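PDB 4F53: SusD homolog from Bacteroides ovatus, which probably binds mucin O-glycans at the cell surface as an outer-membrane lipoprotein of the SusD/RagB family. Local coordinates for residues 253-263 with 318-328; 468-479 with 508-518. One frame throughout, in Å; residues are numbered along the deposited sequence.

Contact 1. Residues 253-263 with 318-328; sequences RFMVLWSDARI and SQGSSCMKVTT
The guanidinium of Arg262 has Cys323 over one face, with SG 3.5 Å from Arg262 NH1, and the carbonyl of Gln319 at its edge. At that edge Arg262 NE donates to Gln319 O at 2.8 Å and 161°, supplemented by a weak bond from NH2. Within 253-263, NH1 also serves Met255 O and Ala261 O, and NH2 serves Ser259 OG, so all three nitrogens are engaged and the group's rotation is fixed. A bend at chi2 (-65°) folds the arginine back, its CD passing 3.2 Å from Ser321 O. A leucine here would probably leave the carbonyls of Met255, Ala261 and Gln319 without their common donor. The amide plane of Gln319 stands at 42° to the guanidinium; its OE1 lies 3.7 Å from Ser259 CB, and NE2 bonds to Ser65 O. Beside this polar cluster, Ile263 N donates to Ser322 O at 3.0 Å. Selenomethionine Met255 places CG 3.7 Å from CB of selenomethionine Met324, the two chains crossing at about a right angle, and Val256 CG2 rests 3.9 Å from Val326 CG1. The arrangement is that of a buried arginine tying helix 250-257 and strand 261-263 to an irregular loop of this TPR-like helical fold.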
# COMPACT_ATOMS: atom_id res chain seq x y z
N ARG A 253 -16.45 5.70 6.11
CA ARG A 253 -16.47 7.13 6.41
C ARG A 253 -15.97 7.93 5.21
O ARG A 253 -16.69 8.81 4.71
CB ARG A 253 -15.60 7.46 7.65
CG ARG A 253 -16.04 6.82 8.96
CD ARG A 253 -17.43 7.22 9.35
NE ARG A 253 -17.68 6.93 10.76
CZ ARG A 253 -18.53 6.02 11.21
NH1 ARG A 253 -19.24 5.29 10.36
NH2 ARG A 253 -18.70 5.84 12.51
N PHE A 254 -14.77 7.61 4.73
CA PHE A 254 -14.11 8.36 3.63
C PHE A 254 -14.93 8.37 2.38
O PHE A 254 -15.09 9.42 1.76
CB PHE A 254 -12.70 7.85 3.31
CG PHE A 254 -11.82 7.52 4.49
CD1 PHE A 254 -11.92 8.25 5.68
CD2 PHE A 254 -10.87 6.51 4.41
CE1 PHE A 254 -11.15 7.91 6.79
CE2 PHE A 254 -10.06 6.20 5.50
CZ PHE A 254 -10.21 6.90 6.69
N MSE A 255 -15.46 7.20 2.01
CA MSE A 255 -16.20 7.05 0.77
C MSE A 255 -17.70 7.33 0.92
O MSE A 255 -18.24 8.23 0.27
CB MSE A 255 -15.97 5.62 0.22
CG MSE A 255 -14.49 5.33 -0.14
SE MSE A 255 -14.14 5.86 -1.99
CE MSE A 255 -12.36 5.19 -2.25
N VAL A 256 -18.39 6.54 1.74
CA VAL A 256 -19.85 6.58 1.81
C VAL A 256 -20.39 7.74 2.66
O VAL A 256 -21.14 8.56 2.12
CB VAL A 256 -20.45 5.21 2.25
CG1 VAL A 256 -21.97 5.24 2.19
CG2 VAL A 256 -19.92 4.07 1.38
N LEU A 257 -20.04 7.80 3.94
CA LEU A 257 -20.58 8.83 4.83
C LEU A 257 -20.11 10.26 4.49
O LEU A 257 -20.95 11.14 4.35
CB LEU A 257 -20.26 8.51 6.30
CG LEU A 257 -21.14 9.21 7.34
CD1 LEU A 257 -22.55 8.69 7.29
CD2 LEU A 257 -20.59 9.00 8.74
N TRP A 258 -18.79 10.51 4.43
CA TRP A 258 -18.29 11.87 4.22
C TRP A 258 -18.15 12.26 2.77
O TRP A 258 -18.15 13.45 2.48
CB TRP A 258 -16.95 12.07 4.91
CG TRP A 258 -16.91 11.69 6.36
CD1 TRP A 258 -17.96 11.69 7.25
CD2 TRP A 258 -15.74 11.39 7.13
NE1 TRP A 258 -17.52 11.31 8.49
CE2 TRP A 258 -16.16 11.14 8.46
CE3 TRP A 258 -14.38 11.26 6.81
CZ2 TRP A 258 -15.26 10.79 9.47
CZ3 TRP A 258 -13.50 10.90 7.81
CH2 TRP A 258 -13.94 10.68 9.13
N SER A 259 -17.98 11.28 1.86
CA SER A 259 -17.78 11.51 0.42
C SER A 259 -16.53 12.39 0.17
O SER A 259 -16.49 13.18 -0.78
CB SER A 259 -19.03 12.09 -0.24
OG SER A 259 -20.09 11.14 -0.23
N ASP A 260 -15.49 12.23 1.02
CA ASP A 260 -14.20 12.90 0.90
C ASP A 260 -13.35 12.22 -0.16
O ASP A 260 -12.39 12.83 -0.66
CB ASP A 260 -13.43 12.87 2.24
CG ASP A 260 -13.80 13.95 3.23
OD1 ASP A 260 -14.40 14.96 2.82
OD2 ASP A 260 -13.46 13.80 4.43
N ALA A 261 -13.69 10.95 -0.48
CA ALA A 261 -12.96 10.12 -1.44
C ALA A 261 -13.89 9.44 -2.45
O ALA A 261 -15.04 9.11 -2.15
CB ALA A 261 -12.17 9.05 -0.69
N ARG A 262 -13.37 9.23 -3.66
CA ARG A 262 -14.06 8.49 -4.73
C ARG A 262 -13.05 7.55 -5.37
O ARG A 262 -11.85 7.68 -5.12
CB ARG A 262 -14.70 9.45 -5.77
CG ARG A 262 -16.01 10.11 -5.26
CD ARG A 262 -17.08 9.06 -5.04
NE ARG A 262 -18.34 9.59 -4.52
CZ ARG A 262 -18.68 9.60 -3.24
NH1 ARG A 262 -17.82 9.21 -2.31
NH2 ARG A 262 -19.88 10.03 -2.86
N ILE A 263 -13.52 6.59 -6.17
CA ILE A 263 -12.61 5.68 -6.90
C ILE A 263 -11.88 6.52 -7.96
O ILE A 263 -12.48 7.44 -8.54
CB ILE A 263 -13.41 4.50 -7.53
CG1 ILE A 263 -14.11 3.65 -6.45
CG2 ILE A 263 -12.56 3.61 -8.48
CD1 ILE A 263 -13.19 2.96 -5.41
N SER A 318 -18.92 16.09 -8.93
CA SER A 318 -17.80 15.15 -8.74
C SER A 318 -18.08 13.97 -7.80
O SER A 318 -17.51 12.90 -8.01
CB SER A 318 -16.56 15.88 -8.23
OG SER A 318 -16.10 16.76 -9.24
N GLN A 319 -18.94 14.15 -6.78
CA GLN A 319 -19.20 13.04 -5.84
C GLN A 319 -20.18 12.01 -6.45
O GLN A 319 -20.34 10.94 -5.89
CB GLN A 319 -19.66 13.55 -4.47
CG GLN A 319 -18.59 14.44 -3.80
CD GLN A 319 -19.03 15.05 -2.49
OE1 GLN A 319 -20.20 15.04 -2.12
NE2 GLN A 319 -18.07 15.56 -1.74
N GLY A 320 -20.68 12.28 -7.66
CA GLY A 320 -21.47 11.34 -8.44
C GLY A 320 -20.59 10.24 -9.04
O GLY A 320 -21.12 9.25 -9.54
N SER A 321 -19.25 10.39 -9.00
CA SER A 321 -18.25 9.41 -9.47
C SER A 321 -18.40 8.11 -8.68
O SER A 321 -18.90 8.14 -7.56
CB SER A 321 -16.83 9.95 -9.31
OG SER A 321 -16.68 11.16 -10.03
N SER A 322 -17.96 6.98 -9.27
CA SER A 322 -18.00 5.65 -8.63
C SER A 322 -17.40 5.71 -7.23
O SER A 322 -16.36 6.34 -7.00
CB SER A 322 -17.28 4.61 -9.47
OG SER A 322 -18.11 4.19 -10.54
N CYS A 323 -18.11 5.08 -6.29
CA CYS A 323 -17.80 5.03 -4.87
C CYS A 323 -17.54 3.58 -4.45
O CYS A 323 -18.23 2.67 -4.92
CB CYS A 323 -18.95 5.64 -4.07
SG CYS A 323 -18.63 5.82 -2.30
N MSE A 324 -16.58 3.39 -3.53
CA MSE A 324 -16.24 2.06 -3.00
C MSE A 324 -17.47 1.41 -2.40
O MSE A 324 -18.30 2.10 -1.80
CB MSE A 324 -15.14 2.21 -1.93
CG MSE A 324 -14.55 0.91 -1.40
SE MSE A 324 -13.05 1.35 -0.22
CE MSE A 324 -12.68 -0.43 0.50
N LYS A 325 -17.59 0.09 -2.59
CA LYS A 325 -18.65 -0.74 -1.99
C LYS A 325 -18.09 -1.12 -0.64
O LYS A 325 -17.08 -1.82 -0.59
CB LYS A 325 -18.96 -1.96 -2.88
CG LYS A 325 -20.39 -2.45 -2.78
CD LYS A 325 -20.72 -3.52 -3.82
CE LYS A 325 -20.91 -2.92 -5.19
NZ LYS A 325 -21.85 -3.73 -6.04
N VAL A 326 -18.62 -0.55 0.45
CA VAL A 326 -18.01 -0.80 1.78
C VAL A 326 -19.01 -0.54 2.88
O VAL A 326 -19.79 0.42 2.78
CB VAL A 326 -16.70 0.05 1.97
CG1 VAL A 326 -16.94 1.56 1.83
CG2 VAL A 326 -15.94 -0.29 3.27
N THR A 327 -19.00 -1.39 3.92
CA THR A 327 -19.82 -1.20 5.13
C THR A 327 -18.88 -1.04 6.35
O THR A 327 -17.69 -1.35 6.28
CB THR A 327 -20.86 -2.30 5.36
OG1 THR A 327 -20.23 -3.46 5.86
CG2 THR A 327 -21.69 -2.59 4.15
N THR A 328 -19.43 -0.56 7.47
CA THR A 328 -18.68 -0.36 8.70
C THR A 328 -18.11 -1.68 9.26
O THR A 328 -17.09 -1.67 9.93
CB THR A 328 -19.56 0.31 9.76
OG1 THR A 328 -20.68 -0.52 10.03
CG2 THR A 328 -20.00 1.72 9.38
O HOH W 1 -16.63 15.70 1.20
O HOH W 2 -19.93 16.06 1.01

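Contact 2. Residues 468-479 with 508-518; sequences IVNDAEGARRMP and GDTMATHVWWD
Arg476 and His514 lie side by side, the guanidinium flat on the imidazole with centres 4.4 Å apart and planes at 22°, and every nitrogen of both groups donates at least one hydrogen bond. His514 NE2 donates in its ring plane to the syn lone pair of Glu473 OE1 at 2.7 Å, while ND1 reaches Asp518 O. With both ring nitrogens donating, the imidazole may well be protonated, the carboxylates of Glu473 and Asp518 offsetting the stacked arginine. Arg476 grips Asp518 side-on: NH2 to OD1 is 2.9 Å and NE to OD2 is 3.1 Å, with NH2 also shared with OD2; its NH1 turns to Glu473 O. Water 4 donates to Asp518 OD2 and Arg476 O and accepts from Val515 N; water 3 joins Glu473 OE1 to Ala512 O.

Arg477 makes the second salt bridge, end-on, with NH1 at 2.8 Å and NH2 at 3.2 Å from the single oxygen Asp509 OD1. NH1 also donates to Thr510 O from above the carbonyl plane. Its CG sits between backbone N and carbonyl carbon (chi1 69°), which lays the chain along the carbonyls of Thr510 and Thr513. Its NE goes to Tyr131 O, and Asp509 OD2 to Tyr485 OH. Met511 O accepts from Arg476 N at 2.8 Å, nearly straight (161°), while selenomethionine Met511 sets its CE 3.7 Å from Met478 SE. Around these loops, helix 489-502 brings Leu499 against Arg477 and Thr513, helix 442-452 offers Arg450 to Asp518, and helix 152-173 meets Val515 through Gln152.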
# COMPACT_ATOMS: atom_id res chain seq x y z
N ILE A 468 9.03 20.86 -7.98
CA ILE A 468 9.78 19.84 -7.24
C ILE A 468 9.49 18.46 -7.82
O ILE A 468 10.41 17.71 -8.09
CB ILE A 468 9.51 19.88 -5.71
CG1 ILE A 468 10.01 21.21 -5.08
CG2 ILE A 468 10.13 18.64 -5.01
CD1 ILE A 468 10.10 21.25 -3.59
N VAL A 469 8.21 18.12 -7.98
CA VAL A 469 7.75 16.80 -8.41
C VAL A 469 7.58 16.75 -9.94
O VAL A 469 6.89 17.58 -10.54
CB VAL A 469 6.45 16.41 -7.67
CG1 VAL A 469 5.88 15.09 -8.16
CG2 VAL A 469 6.67 16.37 -6.16
N ASN A 470 8.22 15.76 -10.55
CA ASN A 470 8.11 15.46 -11.97
C ASN A 470 6.79 14.72 -12.20
O ASN A 470 6.48 13.77 -11.48
CB ASN A 470 9.31 14.61 -12.43
CG ASN A 470 9.16 14.07 -13.82
OD1 ASN A 470 8.67 12.96 -14.01
ND2 ASN A 470 9.52 14.86 -14.81
N ASP A 471 6.03 15.13 -13.23
CA ASP A 471 4.70 14.60 -13.55
C ASP A 471 4.68 13.11 -13.88
O ASP A 471 3.76 12.44 -13.46
CB ASP A 471 4.07 15.39 -14.71
CG ASP A 471 3.63 16.80 -14.34
OD1 ASP A 471 3.17 16.99 -13.19
OD2 ASP A 471 3.74 17.70 -15.20
N ALA A 472 5.68 12.61 -14.60
CA ALA A 472 5.80 11.19 -14.96
C ALA A 472 6.21 10.31 -13.75
O ALA A 472 5.76 9.17 -13.66
CB ALA A 472 6.82 11.03 -16.07
N GLU A 473 7.05 10.83 -12.85
CA GLU A 473 7.55 10.14 -11.67
C GLU A 473 6.59 10.15 -10.49
O GLU A 473 6.54 9.18 -9.74
CB GLU A 473 8.86 10.81 -11.20
CG GLU A 473 10.04 10.59 -12.10
CD GLU A 473 11.03 9.62 -11.49
OE1 GLU A 473 11.69 9.99 -10.50
OE2 GLU A 473 11.09 8.47 -11.98
N GLY A 474 5.92 11.28 -10.27
CA GLY A 474 5.05 11.48 -9.11
C GLY A 474 5.87 11.58 -7.84
O GLY A 474 7.08 11.77 -7.89
N ALA A 475 5.22 11.48 -6.68
CA ALA A 475 5.92 11.54 -5.39
C ALA A 475 6.71 10.23 -5.17
O ALA A 475 6.18 9.14 -5.32
CB ALA A 475 4.91 11.75 -4.26
N ARG A 476 7.99 10.35 -4.85
CA ARG A 476 8.90 9.23 -4.66
C ARG A 476 9.09 8.96 -3.18
O ARG A 476 9.56 7.89 -2.79
CB ARG A 476 10.26 9.52 -5.34
CG ARG A 476 10.15 9.96 -6.80
CD ARG A 476 9.27 9.02 -7.62
NE ARG A 476 9.90 7.71 -7.77
CZ ARG A 476 9.50 6.80 -8.64
NH1 ARG A 476 8.43 7.01 -9.40
NH2 ARG A 476 10.17 5.67 -8.77
N ARG A 477 8.72 9.94 -2.37
CA ARG A 477 8.81 9.85 -0.91
C ARG A 477 8.11 11.07 -0.31
O ARG A 477 7.58 11.91 -1.04
CB ARG A 477 10.30 9.78 -0.46
CG ARG A 477 11.07 11.07 -0.70
CD ARG A 477 12.50 11.02 -0.22
NE ARG A 477 12.64 11.04 1.24
CZ ARG A 477 12.80 12.13 1.98
NH1 ARG A 477 12.75 13.34 1.42
NH2 ARG A 477 12.96 12.03 3.29
N MSE A 478 8.12 11.16 1.02
CA MSE A 478 7.64 12.32 1.75
C MSE A 478 8.84 12.99 2.36
O MSE A 478 9.77 12.29 2.79
CB MSE A 478 6.61 11.92 2.83
CG MSE A 478 5.28 11.46 2.24
SE MSE A 478 4.25 12.89 1.42
CE MSE A 478 3.94 14.04 2.98
N PRO A 479 8.87 14.35 2.42
CA PRO A 479 9.98 15.02 3.10
C PRO A 479 9.82 14.93 4.61
O PRO A 479 8.70 14.77 5.10
CB PRO A 479 9.87 16.46 2.60
CG PRO A 479 8.42 16.66 2.30
CD PRO A 479 7.83 15.31 1.98
N GLY A 508 17.47 16.24 -2.76
CA GLY A 508 17.36 16.83 -1.43
C GLY A 508 16.26 16.20 -0.60
O GLY A 508 15.69 15.17 -1.00
N ASP A 509 15.93 16.83 0.54
CA ASP A 509 14.85 16.33 1.39
C ASP A 509 13.53 16.79 0.80
O ASP A 509 12.88 17.71 1.32
CB ASP A 509 15.03 16.77 2.86
CG ASP A 509 13.98 16.24 3.81
OD1 ASP A 509 13.33 15.21 3.48
OD2 ASP A 509 13.79 16.85 4.88
N THR A 510 13.16 16.18 -0.34
CA THR A 510 11.94 16.53 -1.05
C THR A 510 11.20 15.25 -1.45
O THR A 510 11.70 14.13 -1.24
CB THR A 510 12.24 17.40 -2.29
OG1 THR A 510 12.75 16.60 -3.34
CG2 THR A 510 13.17 18.60 -2.02
N MSE A 511 10.05 15.43 -2.09
CA MSE A 511 9.24 14.34 -2.62
C MSE A 511 9.87 13.69 -3.87
O MSE A 511 9.42 12.63 -4.28
CB MSE A 511 7.86 14.89 -3.00
CG MSE A 511 6.97 15.15 -1.80
SE MSE A 511 5.19 15.65 -2.43
CE MSE A 511 4.30 15.96 -0.69
N ALA A 512 10.91 14.32 -4.46
CA ALA A 512 11.51 13.92 -5.72
C ALA A 512 12.65 12.93 -5.54
O ALA A 512 12.99 12.23 -6.51
CB ALA A 512 11.99 15.15 -6.47
N THR A 513 13.23 12.87 -4.32
CA THR A 513 14.35 11.98 -4.04
C THR A 513 13.92 10.53 -3.96
O THR A 513 12.93 10.22 -3.32
CB THR A 513 15.11 12.40 -2.77
OG1 THR A 513 15.68 13.67 -3.02
CG2 THR A 513 16.26 11.44 -2.38
N HIS A 514 14.70 9.65 -4.60
CA HIS A 514 14.48 8.21 -4.57
C HIS A 514 15.10 7.64 -3.32
O HIS A 514 16.23 7.99 -2.97
CB HIS A 514 15.07 7.52 -5.81
CG HIS A 514 14.30 7.77 -7.06
ND1 HIS A 514 14.24 6.82 -8.08
CD2 HIS A 514 13.60 8.87 -7.46
CE1 HIS A 514 13.50 7.35 -9.03
NE2 HIS A 514 13.09 8.59 -8.71
N VAL A 515 14.36 6.79 -2.64
CA VAL A 515 14.82 6.04 -1.48
C VAL A 515 15.79 4.94 -2.02
O VAL A 515 15.86 4.71 -3.25
CB VAL A 515 13.65 5.48 -0.58
CG1 VAL A 515 12.78 6.62 -0.07
CG2 VAL A 515 12.80 4.44 -1.32
N TRP A 516 16.56 4.32 -1.13
CA TRP A 516 17.57 3.32 -1.44
C TRP A 516 17.06 2.18 -2.39
O TRP A 516 17.75 1.92 -3.38
CB TRP A 516 18.11 2.75 -0.12
CG TRP A 516 18.93 1.50 -0.25
CD1 TRP A 516 20.24 1.41 -0.64
CD2 TRP A 516 18.51 0.18 0.08
NE1 TRP A 516 20.65 0.09 -0.60
CE2 TRP A 516 19.61 -0.69 -0.14
CE3 TRP A 516 17.30 -0.37 0.55
CZ2 TRP A 516 19.54 -2.06 0.07
CZ3 TRP A 516 17.24 -1.74 0.80
CH2 TRP A 516 18.35 -2.57 0.54
N TRP A 517 15.90 1.54 -2.14
CA TRP A 517 15.43 0.42 -3.01
C TRP A 517 14.91 0.91 -4.36
O TRP A 517 14.79 0.10 -5.30
CB TRP A 517 14.37 -0.48 -2.31
CG TRP A 517 13.18 0.21 -1.68
CD1 TRP A 517 12.91 0.31 -0.35
CD2 TRP A 517 12.06 0.81 -2.36
NE1 TRP A 517 11.73 1.00 -0.15
CE2 TRP A 517 11.19 1.32 -1.37
CE3 TRP A 517 11.70 0.99 -3.72
CZ2 TRP A 517 10.02 2.05 -1.69
CZ3 TRP A 517 10.56 1.72 -4.04
CH2 TRP A 517 9.72 2.23 -3.03
N ASP A 518 14.58 2.21 -4.47
CA ASP A 518 14.00 2.79 -5.69
C ASP A 518 15.12 3.13 -6.66
O ASP A 518 15.42 4.30 -6.91
CB ASP A 518 13.14 4.02 -5.32
CG ASP A 518 12.31 4.62 -6.44
OD1 ASP A 518 12.34 4.08 -7.56
OD2 ASP A 518 11.64 5.67 -6.19
O HOH W 3 11.77 12.35 -8.82
O HOH W 4 11.78 6.49 -3.75

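The two contacts come in series along the chain: 253-263 with 318-328 is complete before 468-479 with 508-518 begins. Their centres are 29 Å apart and their nearest atoms about 16 Å, so they do not touch. Neither shares a helix or strand with the other. Contact 1 joins helix 250-257 and strand 261-263 to the loop leading to strand 332-335; contact 2 brings together the loops before helix 482-487 and after helix 489-502. Between the contacts the chain runs through helices 337-349, 358-372, 379-383, 423-438 and 442-452. Both belong to the SusD/RagB fold, fastening separate loop regions of one mainly helical chain.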